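Local coordinates for lipoprotein (Actinomyces odontolyticus, PDB 3UP9), which probably binds methionine at the cell surface as the substrate-binding lipoprotein of a methionine uptake system, its pocket holding selenomethionine in this crystal, at residues Q47-L52 / F75-E80; S94-S99 / D167-V172; V131-G136 / N143-L148. All coordinates share one frame; numbering follows the deposited sequence.

How the interactions relate
The three contacts are spread over a two-lobed periplasmic-binding-protein fold. Interaction 1, first along the chain, is buried and fastens helix 46-53 to the turn after helix 65-75, in the lobe built on the sheet that includes strands 59-64 and 201-207. Interactions 2 and 3 are surface contacts in the lobe of the five-stranded sheet, where 131-136/143-148 is nested inside the long loop closed by 94-99/167-172. Their centres lie about 22 Å apart; the centre of interaction 1 is about 33 Å from that of interaction 2 and about 30 Å from that of interaction 3. None touches another, so the three are separate local contacts. Interaction 1 lies close to the bound selenomethionine, the side chain of Asn49 about 7 Å from it.

Interaction 1. Residues Q47-L52 / F75-E80; sequences QPNTAL and FGYNFE
Leu52 and Phe79 carry the apolar part of this contact, meeting tip to tip. Leu52 CD2 sits over the centre of the Phe79 ring in a CH-pi contact, 3.7 Å from the ring centroid and 10° off the ring normal. With CG anti to the backbone N (chi1 -179°), Leu52 brings CG to 3.7 Å from Phe79 CE1. The opposite face of the same ring is covered by Tyr77 CB, so the ring is held between Leu52 CD2 and Tyr77 CB. Helix 46-53 is thereby packed against the turn that follows helix 65-75 and leads into strand 79-81, which pairs with strand 201-207 in the seven-stranded mixed sheet of this lobe of the periplasmic-binding-protein fold; Val205 of strand 201-207 touches both Leu52 and Phe79. An alanine in place of Phe79 would probably open a gap between Leu52 CD2 and Tyr77 CB and take away the ring edge that Asn49 O meets.

Polar atoms border this apolar core. The backbone carbonyl Asn49 O lies at the ring edge, 3.5 Å from Phe79 CZ, and Asn49 OD1 comes within 3.6 Å of Phe79 CE2. That amide oxygen accepts hydrogen bonds from Gln63 and Asn60, and Gln63 belongs to the selenomethionine pocket.

Water completes the contact: one molecule hydrogen-bonds to Thr50 OG1 at 2.8 Å and to Tyr77 OH at 2.6 Å, bridging hydroxyls that stand 3.7 Å apart.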
loop_
_atom_site.group_PDB
_atom_site.type_symbol
_atom_site.label_atom_id
_atom_site.label_comp_id
_atom_site.label_asym_id
_atom_site.label_seq_id
_atom_site.Cartn_x
_atom_site.Cartn_y
_atom_site.Cartn_z
ATOM N N GLN A 47 -2.067 12.295 -2.887
ATOM C CA GLN A 47 -3.288 13.040 -2.777
ATOM C C GLN A 47 -4.111 12.842 -1.516
ATOM O O GLN A 47 -4.611 13.808 -0.993
ATOM C CB GLN A 47 -4.127 12.684 -4.005
ATOM C CG GLN A 47 -4.521 13.831 -4.848
ATOM C CD GLN A 47 -3.630 14.043 -6.008
ATOM O OE1 GLN A 47 -2.752 14.901 -5.948
ATOM N NE2 GLN A 47 -3.906 13.352 -7.118
ATOM N N PRO A 48 -4.284 11.604 -1.018
ATOM C CA PRO A 48 -5.019 11.419 0.266
ATOM C C PRO A 48 -4.396 12.085 1.503
ATOM O O PRO A 48 -5.105 12.535 2.393
ATOM C CB PRO A 48 -4.982 9.886 0.485
ATOM C CG PRO A 48 -4.700 9.310 -0.843
ATOM C CD PRO A 48 -3.845 10.307 -1.568
ATOM N N ASN A 49 -3.072 12.146 1.547
ATOM C CA ASN A 49 -2.401 12.763 2.676
ATOM C C ASN A 49 -2.551 14.304 2.567
ATOM O O ASN A 49 -2.870 14.952 3.569
ATOM C CB ASN A 49 -0.946 12.288 2.812
ATOM C CG ASN A 49 -0.779 11.054 3.730
ATOM O OD1 ASN A 49 -1.741 10.598 4.362
ATOM N ND2 ASN A 49 0.468 10.496 3.789
ATOM N N THR A 50 -2.440 14.860 1.347
ATOM C CA THR A 50 -2.695 16.274 1.110
ATOM C C THR A 50 -4.152 16.638 1.506
ATOM O O THR A 50 -4.408 17.598 2.205
ATOM C CB THR A 50 -2.383 16.630 -0.387
ATOM O OG1 THR A 50 -0.983 16.496 -0.615
ATOM C CG2 THR A 50 -2.807 18.048 -0.747
ATOM N N ALA A 51 -5.110 15.849 1.056
ATOM C CA ALA A 51 -6.521 16.092 1.417
ATOM C C ALA A 51 -6.725 15.996 2.927
ATOM O O ALA A 51 -7.445 16.820 3.450
ATOM C CB ALA A 51 -7.477 15.116 0.689
ATOM N N LEU A 52 -6.140 14.989 3.605
ATOM C CA LEU A 52 -6.182 14.932 5.109
ATOM C C LEU A 52 -5.548 16.175 5.704
ATOM O O LEU A 52 -6.125 16.805 6.565
ATOM C CB LEU A 52 -5.500 13.683 5.688
ATOM C CG LEU A 52 -5.516 13.529 7.193
ATOM C CD1 LEU A 52 -6.977 13.608 7.649
ATOM C CD2 LEU A 52 -4.803 12.233 7.630
ATOM N N PHE A 75 7.518 15.898 5.021
ATOM C CA PHE A 75 6.570 17.025 4.901
ATOM C C PHE A 75 6.097 17.699 6.146
ATOM O O PHE A 75 5.471 18.731 6.016
ATOM C CB PHE A 75 5.335 16.609 4.080
ATOM C CG PHE A 75 5.667 16.170 2.684
ATOM C CD1 PHE A 75 6.442 16.983 1.850
ATOM C CD2 PHE A 75 5.211 14.965 2.201
ATOM C CE1 PHE A 75 6.764 16.591 0.570
ATOM C CE2 PHE A 75 5.519 14.562 0.908
ATOM C CZ PHE A 75 6.297 15.375 0.092
ATOM N N GLY A 76 6.326 17.128 7.340
ATOM C CA GLY A 76 5.946 17.770 8.629
ATOM C C GLY A 76 4.477 17.533 8.986
ATOM O O GLY A 76 3.889 18.193 9.863
ATOM N N TYR A 77 3.849 16.595 8.297
ATOM C CA TYR A 77 2.447 16.325 8.584
ATOM C C TYR A 77 2.244 16.008 10.070
ATOM O O TYR A 77 3.035 15.288 10.682
ATOM C CB TYR A 77 1.855 15.190 7.747
ATOM C CG TYR A 77 1.737 15.414 6.235
ATOM C CD1 TYR A 77 1.240 16.593 5.687
ATOM C CD2 TYR A 77 2.031 14.400 5.369
ATOM C CE1 TYR A 77 1.128 16.751 4.316
ATOM C CE2 TYR A 77 1.907 14.548 4.006
ATOM C CZ TYR A 77 1.472 15.718 3.485
ATOM O OH TYR A 77 1.377 15.793 2.108
ATOM N N ASN A 78 1.187 16.579 10.653
ATOM C CA ASN A 78 0.808 16.240 12.025
ATOM C C ASN A 78 -0.320 15.183 12.036
ATOM O O ASN A 78 -1.466 15.493 12.366
ATOM C CB ASN A 78 0.428 17.492 12.857
ATOM C CG ASN A 78 0.068 17.138 14.294
ATOM O OD1 ASN A 78 0.610 16.196 14.837
ATOM N ND2 ASN A 78 -0.796 17.885 14.902
ATOM N N PHE A 79 0.030 13.931 11.731
ATOM C CA PHE A 79 -0.926 12.840 11.714
ATOM C C PHE A 79 -0.780 11.832 12.880
ATOM O O PHE A 79 0.246 11.713 13.542
ATOM C CB PHE A 79 -0.822 12.077 10.394
ATOM C CG PHE A 79 -1.134 12.890 9.159
ATOM C CD1 PHE A 79 -1.885 14.059 9.205
ATOM C CD2 PHE A 79 -0.679 12.470 7.964
ATOM C CE1 PHE A 79 -2.154 14.774 8.052
ATOM C CE2 PHE A 79 -0.963 13.167 6.796
ATOM C CZ PHE A 79 -1.699 14.324 6.842
ATOM N N GLU A 80 -1.866 11.103 13.104
ATOM C CA GLU A 80 -1.957 10.071 14.101
ATOM C C GLU A 80 -2.454 8.814 13.382
ATOM O O GLU A 80 -3.294 8.903 12.496
ATOM C CB GLU A 80 -2.952 10.461 15.186
ATOM C CG GLU A 80 -2.837 11.846 15.749
ATOM C CD GLU A 80 -1.474 12.224 16.303
ATOM O OE1 GLU A 80 -0.788 11.384 16.921
ATOM O OE2 GLU A 80 -1.098 13.409 16.105
HETATM O O HOH W 1 0.330 18.050 1.330
#

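Interaction 2. Residues S94-S99 / D167-V172; sequences SNKHKS and DFDYAV
An ST turn and ST motif headed by Ser94 shape the loop that leaves strand 91-93, and the same serine meets Asp169, just before strand 170-173. Its OG accepts from two successive backbone amides, Lys96 N and His97 N, and donates its own proton across the contact to Asp169 O at 2.7 Å, nearly along the C=O axis. Three hydrogen bonds thus grip one hydroxyl, whose position anti to the backbone N (chi1 168°) carries it to the Asp169 carbonyl.

His97 adds a His-carboxylate hydrogen bond. NE2 donates to Asp169 OD1 at 2.8 Å with an almost straight 177° angle at the hydrogen; the oxygen lies in the imidazole plane and is met on its anti side, somewhat above the carboxylate plane. Asp169 OD2 accepts from the backbone of Thr108, so both carboxylate oxygens are engaged, and the negative charge would probably polarise the imidazole. Beside it the Tyr170 ring runs near parallel to that of His97 but slid apart, with centroids 5.1 Å apart and little overlap. At its far end the phenol donates through Tyr170 OH to Ser99 O at 2.6 Å.

The aliphatic end of Lys96 passes Phe168, Lys96 CE 3.7 Å from Phe168 O, while its NZ bonds to the backbone of Asp166. A water accepts from Asn95 N and donates to Phe168 O. Here bonds made by side chains take over where the antiparallel pairing of strands 91-93 and 170-173 ends, in the five-stranded sheet of one lobe of a periplasmic-binding-protein fold.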
loop_
_atom_site.group_PDB
_atom_site.type_symbol
_atom_site.label_atom_id
_atom_site.label_comp_id
_atom_site.label_asym_id
_atom_site.label_seq_id
_atom_site.Cartn_x
_atom_site.Cartn_y
_atom_site.Cartn_z
ATOM N N SER A 94 5.463 -9.305 -14.128
ATOM C CA SER A 94 5.945 -9.224 -15.495
ATOM C C SER A 94 4.868 -9.754 -16.447
ATOM O O SER A 94 4.111 -10.630 -16.098
ATOM C CB SER A 94 7.239 -10.052 -15.602
ATOM O OG SER A 94 7.668 -10.293 -16.914
ATOM N N ASN A 95 4.828 -9.211 -17.659
ATOM C CA ASN A 95 4.105 -9.838 -18.755
ATOM C C ASN A 95 5.018 -10.519 -19.779
ATOM O O ASN A 95 4.505 -11.054 -20.774
ATOM C CB ASN A 95 3.214 -8.833 -19.479
ATOM C CG ASN A 95 2.057 -8.370 -18.645
ATOM O OD1 ASN A 95 1.637 -9.023 -17.692
ATOM N ND2 ASN A 95 1.559 -7.224 -18.974
ATOM N N LYS A 96 6.346 -10.494 -19.555
ATOM C CA LYS A 96 7.327 -10.970 -20.572
ATOM C C LYS A 96 8.081 -12.215 -20.098
ATOM O O LYS A 96 8.614 -12.963 -20.901
ATOM C CB LYS A 96 8.312 -9.827 -21.022
ATOM C CG LYS A 96 7.606 -8.631 -21.751
ATOM C CD LYS A 96 8.473 -7.368 -22.068
ATOM C CE LYS A 96 7.691 -6.120 -22.487
ATOM N NZ LYS A 96 6.497 -6.513 -23.294
ATOM N N HIS A 97 8.112 -12.439 -18.783
ATOM C CA HIS A 97 8.882 -13.514 -18.144
ATOM C C HIS A 97 8.112 -14.063 -16.941
ATOM O O HIS A 97 7.259 -13.369 -16.351
ATOM C CB HIS A 97 10.257 -13.003 -17.681
ATOM C CG HIS A 97 10.995 -12.162 -18.698
ATOM N ND1 HIS A 97 11.610 -12.702 -19.784
ATOM C CD2 HIS A 97 11.203 -10.787 -18.766
ATOM C CE1 HIS A 97 12.169 -11.699 -20.539
ATOM N NE2 HIS A 97 11.916 -10.520 -19.918
ATOM N N LYS A 98 8.433 -15.299 -16.554
ATOM C CA LYS A 98 7.877 -15.911 -15.337
ATOM C C LYS A 98 9.018 -16.080 -14.256
ATOM O O LYS A 98 8.753 -16.480 -13.129
ATOM C CB LYS A 98 7.181 -17.241 -15.685
ATOM C CG LYS A 98 5.637 -17.379 -15.708
ATOM C CD LYS A 98 4.912 -17.116 -16.998
ATOM C CE LYS A 98 4.011 -18.276 -17.509
ATOM N NZ LYS A 98 2.706 -18.582 -16.910
ATOM N N SER A 99 10.262 -15.750 -14.590
ATOM C CA SER A 99 11.389 -15.859 -13.641
ATOM C C SER A 99 12.241 -14.609 -13.725
ATOM O O SER A 99 12.562 -14.144 -14.811
ATOM C CB SER A 99 12.303 -17.060 -13.949
ATOM O OG SER A 99 13.468 -17.048 -13.131
ATOM N N ASP A 167 6.063 -2.210 -21.355
ATOM C CA ASP A 167 7.328 -1.640 -21.823
ATOM C C ASP A 167 8.573 -2.302 -21.286
ATOM O O ASP A 167 9.575 -2.396 -21.973
ATOM C CB ASP A 167 7.352 -0.174 -21.401
ATOM C CG ASP A 167 6.121 0.562 -21.866
ATOM O OD1 ASP A 167 5.837 0.469 -23.084
ATOM O OD2 ASP A 167 5.451 1.182 -21.015
ATOM N N PHE A 168 8.512 -2.720 -20.029
ATOM C CA PHE A 168 9.670 -3.195 -19.300
ATOM C C PHE A 168 9.588 -4.742 -19.044
ATOM O O PHE A 168 8.524 -5.363 -19.011
ATOM C CB PHE A 168 9.788 -2.425 -17.953
ATOM C CG PHE A 168 9.799 -0.903 -18.074
ATOM C CD1 PHE A 168 10.505 -0.260 -19.090
ATOM C CD2 PHE A 168 9.157 -0.117 -17.129
ATOM C CE1 PHE A 168 10.523 1.140 -19.186
ATOM C CE2 PHE A 168 9.170 1.274 -17.206
ATOM C CZ PHE A 168 9.850 1.916 -18.234
ATOM N N ASP A 169 10.738 -5.344 -18.799
ATOM C CA ASP A 169 10.834 -6.780 -18.514
ATOM C C ASP A 169 10.088 -7.183 -17.212
ATOM O O ASP A 169 9.460 -8.235 -17.154
ATOM C CB ASP A 169 12.328 -7.171 -18.473
ATOM C CG ASP A 169 13.015 -7.089 -19.861
ATOM O OD1 ASP A 169 12.712 -7.957 -20.717
ATOM O OD2 ASP A 169 13.876 -6.200 -20.068
ATOM N N TYR A 170 10.151 -6.320 -16.203
ATOM C CA TYR A 170 9.531 -6.556 -14.900
ATOM C C TYR A 170 9.099 -5.237 -14.352
ATOM O O TYR A 170 9.599 -4.210 -14.786
ATOM C CB TYR A 170 10.519 -7.179 -13.867
ATOM C CG TYR A 170 11.188 -8.431 -14.358
ATOM C CD1 TYR A 170 12.303 -8.355 -15.170
ATOM C CD2 TYR A 170 10.678 -9.650 -14.086
ATOM C CE1 TYR A 170 12.884 -9.485 -15.692
ATOM C CE2 TYR A 170 11.265 -10.788 -14.584
ATOM C CZ TYR A 170 12.370 -10.720 -15.398
ATOM O OH TYR A 170 12.997 -11.872 -15.893
ATOM N N ALA A 171 8.212 -5.257 -13.363
ATOM C CA ALA A 171 7.967 -4.036 -12.550
ATOM C C ALA A 171 7.679 -4.454 -11.119
ATOM O O ALA A 171 7.079 -5.510 -10.929
ATOM C CB ALA A 171 6.812 -3.223 -13.128
ATOM N N VAL A 172 8.128 -3.683 -10.127
ATOM C CA VAL A 172 7.766 -3.954 -8.712
ATOM C C VAL A 172 6.508 -3.161 -8.368
ATOM O O VAL A 172 6.473 -1.964 -8.571
ATOM C CB VAL A 172 8.930 -3.653 -7.717
ATOM C CG1 VAL A 172 8.585 -4.181 -6.324
ATOM C CG2 VAL A 172 10.255 -4.286 -8.247
HETATM O O HOH W 2 6.560 -7.098 -18.380
#

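Interaction 3. Residues V131-G136 / N143-L148; sequences VSIPEG and NTVTKL
Ile133 and Val145 touch because each sets CG1 anti to its carbonyl carbon and beside its backbone N (chi1 -57° and -59°). The two side chains lie side by side, pointing the same way, and Ile133 CG1 reaches Val145 CG1 at 3.9 Å. In Val145 the same rotation puts CG2 in the crowded position between backbone N and carbonyl carbon, and this methyl faces Val131 CB at 4.2 Å.

Next to this pair the backbones form a short antiparallel ladder. Ser132 and Thr146 are its hydrogen-bonded pair: Ser132 N donates to Thr146 O at 2.8 Å, and Thr146 N returns a bond to Ser132 O at 3.0 Å. Val131 and Lys147 form the neighbouring non-hydrogen-bonded pair. Thr146 O also receives a CA-H...O contact from Val131 CA at 3.3 Å.

Side chains alternate about this ladder. On the face of Ser132 and Thr146, the two CB atoms stand 4.1 Å apart, and Leu148 reaches in with CD1, which comes 3.9 Å from Val131 C and thus packs against the backbone of the other strand. At the far end the Pro134 ring rests near the Thr144 carbonyl, with Pro134 CD 3.7 Å from Thr144 O.

The result is a two-stranded beta hairpin with a long connecting loop, set at the rim of its lobe. Ile133 and Val145 pack onto helix 115-127, through Ala126 and Leu122 respectively, whereas Val131 and Lys147, on the other face from Ser132, lie against Phe153 of strand 151-156, the edge strand of the five-stranded sheet.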
loop_
_atom_site.group_PDB
_atom_site.type_symbol
_atom_site.label_atom_id
_atom_site.label_comp_id
_atom_site.label_asym_id
_atom_site.label_seq_id
_atom_site.Cartn_x
_atom_site.Cartn_y
_atom_site.Cartn_z
ATOM N N VAL A 131 20.288 -6.580 -6.308
ATOM C CA VAL A 131 21.007 -5.387 -5.882
ATOM C C VAL A 131 21.657 -5.594 -4.486
ATOM O O VAL A 131 21.259 -6.423 -3.656
ATOM C CB VAL A 131 20.098 -4.118 -5.880
ATOM C CG1 VAL A 131 19.407 -3.927 -7.236
ATOM C CG2 VAL A 131 19.069 -4.169 -4.744
ATOM N N SER A 132 22.675 -4.815 -4.228
ATOM C CA SER A 132 23.343 -4.801 -2.926
ATOM C C SER A 132 23.002 -3.477 -2.213
ATOM O O SER A 132 23.120 -2.413 -2.834
ATOM C CB SER A 132 24.832 -4.942 -3.169
ATOM O OG SER A 132 25.501 -4.278 -2.178
ATOM N N ILE A 133 22.496 -3.516 -0.976
ATOM C CA ILE A 133 22.235 -2.251 -0.231
ATOM C C ILE A 133 23.326 -1.983 0.817
ATOM O O ILE A 133 23.542 -2.804 1.690
ATOM C CB ILE A 133 20.851 -2.242 0.451
ATOM C CG1 ILE A 133 19.750 -2.482 -0.595
ATOM C CG2 ILE A 133 20.674 -0.902 1.170
ATOM C CD1 ILE A 133 18.606 -3.344 -0.134
ATOM N N PRO A 134 24.010 -0.830 0.755
ATOM C CA PRO A 134 25.054 -0.656 1.785
ATOM C C PRO A 134 24.466 -0.632 3.233
ATOM O O PRO A 134 23.338 -0.126 3.413
ATOM C CB PRO A 134 25.663 0.690 1.412
ATOM C CG PRO A 134 24.520 1.451 0.809
ATOM C CD PRO A 134 23.603 0.458 0.157
ATOM N N GLU A 135 25.189 -1.220 4.212
ATOM C CA GLU A 135 24.846 -1.142 5.665
ATOM C C GLU A 135 24.914 0.349 6.066
ATOM O O GLU A 135 25.832 1.031 5.634
ATOM C CB GLU A 135 25.835 -1.993 6.516
ATOM N N GLY A 136 23.941 0.866 6.825
ATOM C CA GLY A 136 23.985 2.269 7.307
ATOM C C GLY A 136 22.634 2.919 7.505
ATOM O O GLY A 136 21.992 3.342 6.540
ATOM N N ASN A 143 19.827 5.319 -7.019
ATOM C CA ASN A 143 21.215 5.850 -7.103
ATOM C C ASN A 143 22.169 5.414 -5.986
ATOM O O ASN A 143 23.357 5.661 -6.120
ATOM C CB ASN A 143 21.252 7.393 -7.145
ATOM C CG ASN A 143 20.294 7.977 -8.155
ATOM O OD1 ASN A 143 20.257 7.581 -9.330
ATOM N ND2 ASN A 143 19.473 8.905 -7.691
ATOM N N THR A 144 21.696 4.813 -4.885
ATOM C CA THR A 144 22.612 4.412 -3.787
ATOM C C THR A 144 22.815 2.896 -3.628
ATOM O O THR A 144 23.683 2.487 -2.879
ATOM C CB THR A 144 22.244 5.069 -2.411
ATOM O OG1 THR A 144 21.135 4.392 -1.814
ATOM C CG2 THR A 144 21.921 6.565 -2.569
ATOM N N VAL A 145 22.036 2.069 -4.331
ATOM C CA VAL A 145 22.217 0.599 -4.303
ATOM C C VAL A 145 23.241 0.202 -5.395
ATOM O O VAL A 145 23.560 1.036 -6.251
ATOM C CB VAL A 145 20.881 -0.137 -4.435
ATOM C CG1 VAL A 145 19.989 0.292 -3.288
ATOM C CG2 VAL A 145 20.219 0.129 -5.789
ATOM N N THR A 146 23.830 -0.998 -5.324
ATOM C CA THR A 146 24.799 -1.440 -6.337
ATOM C C THR A 146 24.113 -2.539 -7.095
ATOM O O THR A 146 23.639 -3.479 -6.488
ATOM C CB THR A 146 26.123 -2.026 -5.760
ATOM O OG1 THR A 146 26.732 -1.073 -4.895
ATOM C CG2 THR A 146 27.119 -2.423 -6.878
ATOM N N LYS A 147 24.077 -2.423 -8.414
ATOM C CA LYS A 147 23.394 -3.389 -9.268
ATOM C C LYS A 147 24.314 -4.579 -9.379
ATOM O O LYS A 147 25.505 -4.407 -9.567
ATOM C CB LYS A 147 23.044 -2.742 -10.629
ATOM C CG LYS A 147 21.669 -2.057 -10.626
ATOM C CD LYS A 147 21.562 -0.697 -11.311
ATOM C CE LYS A 147 22.124 -0.669 -12.719
ATOM N NZ LYS A 147 21.533 0.502 -13.412
ATOM N N LEU A 148 23.795 -5.791 -9.188
ATOM C CA LEU A 148 24.666 -7.005 -9.249
ATOM C C LEU A 148 24.542 -7.780 -10.568
ATOM O O LEU A 148 25.276 -8.738 -10.789
ATOM C CB LEU A 148 24.464 -7.913 -8.031
ATOM C CG LEU A 148 24.810 -7.311 -6.655
ATOM C CD1 LEU A 148 24.288 -8.229 -5.547
ATOM C CD2 LEU A 148 26.285 -7.076 -6.502
#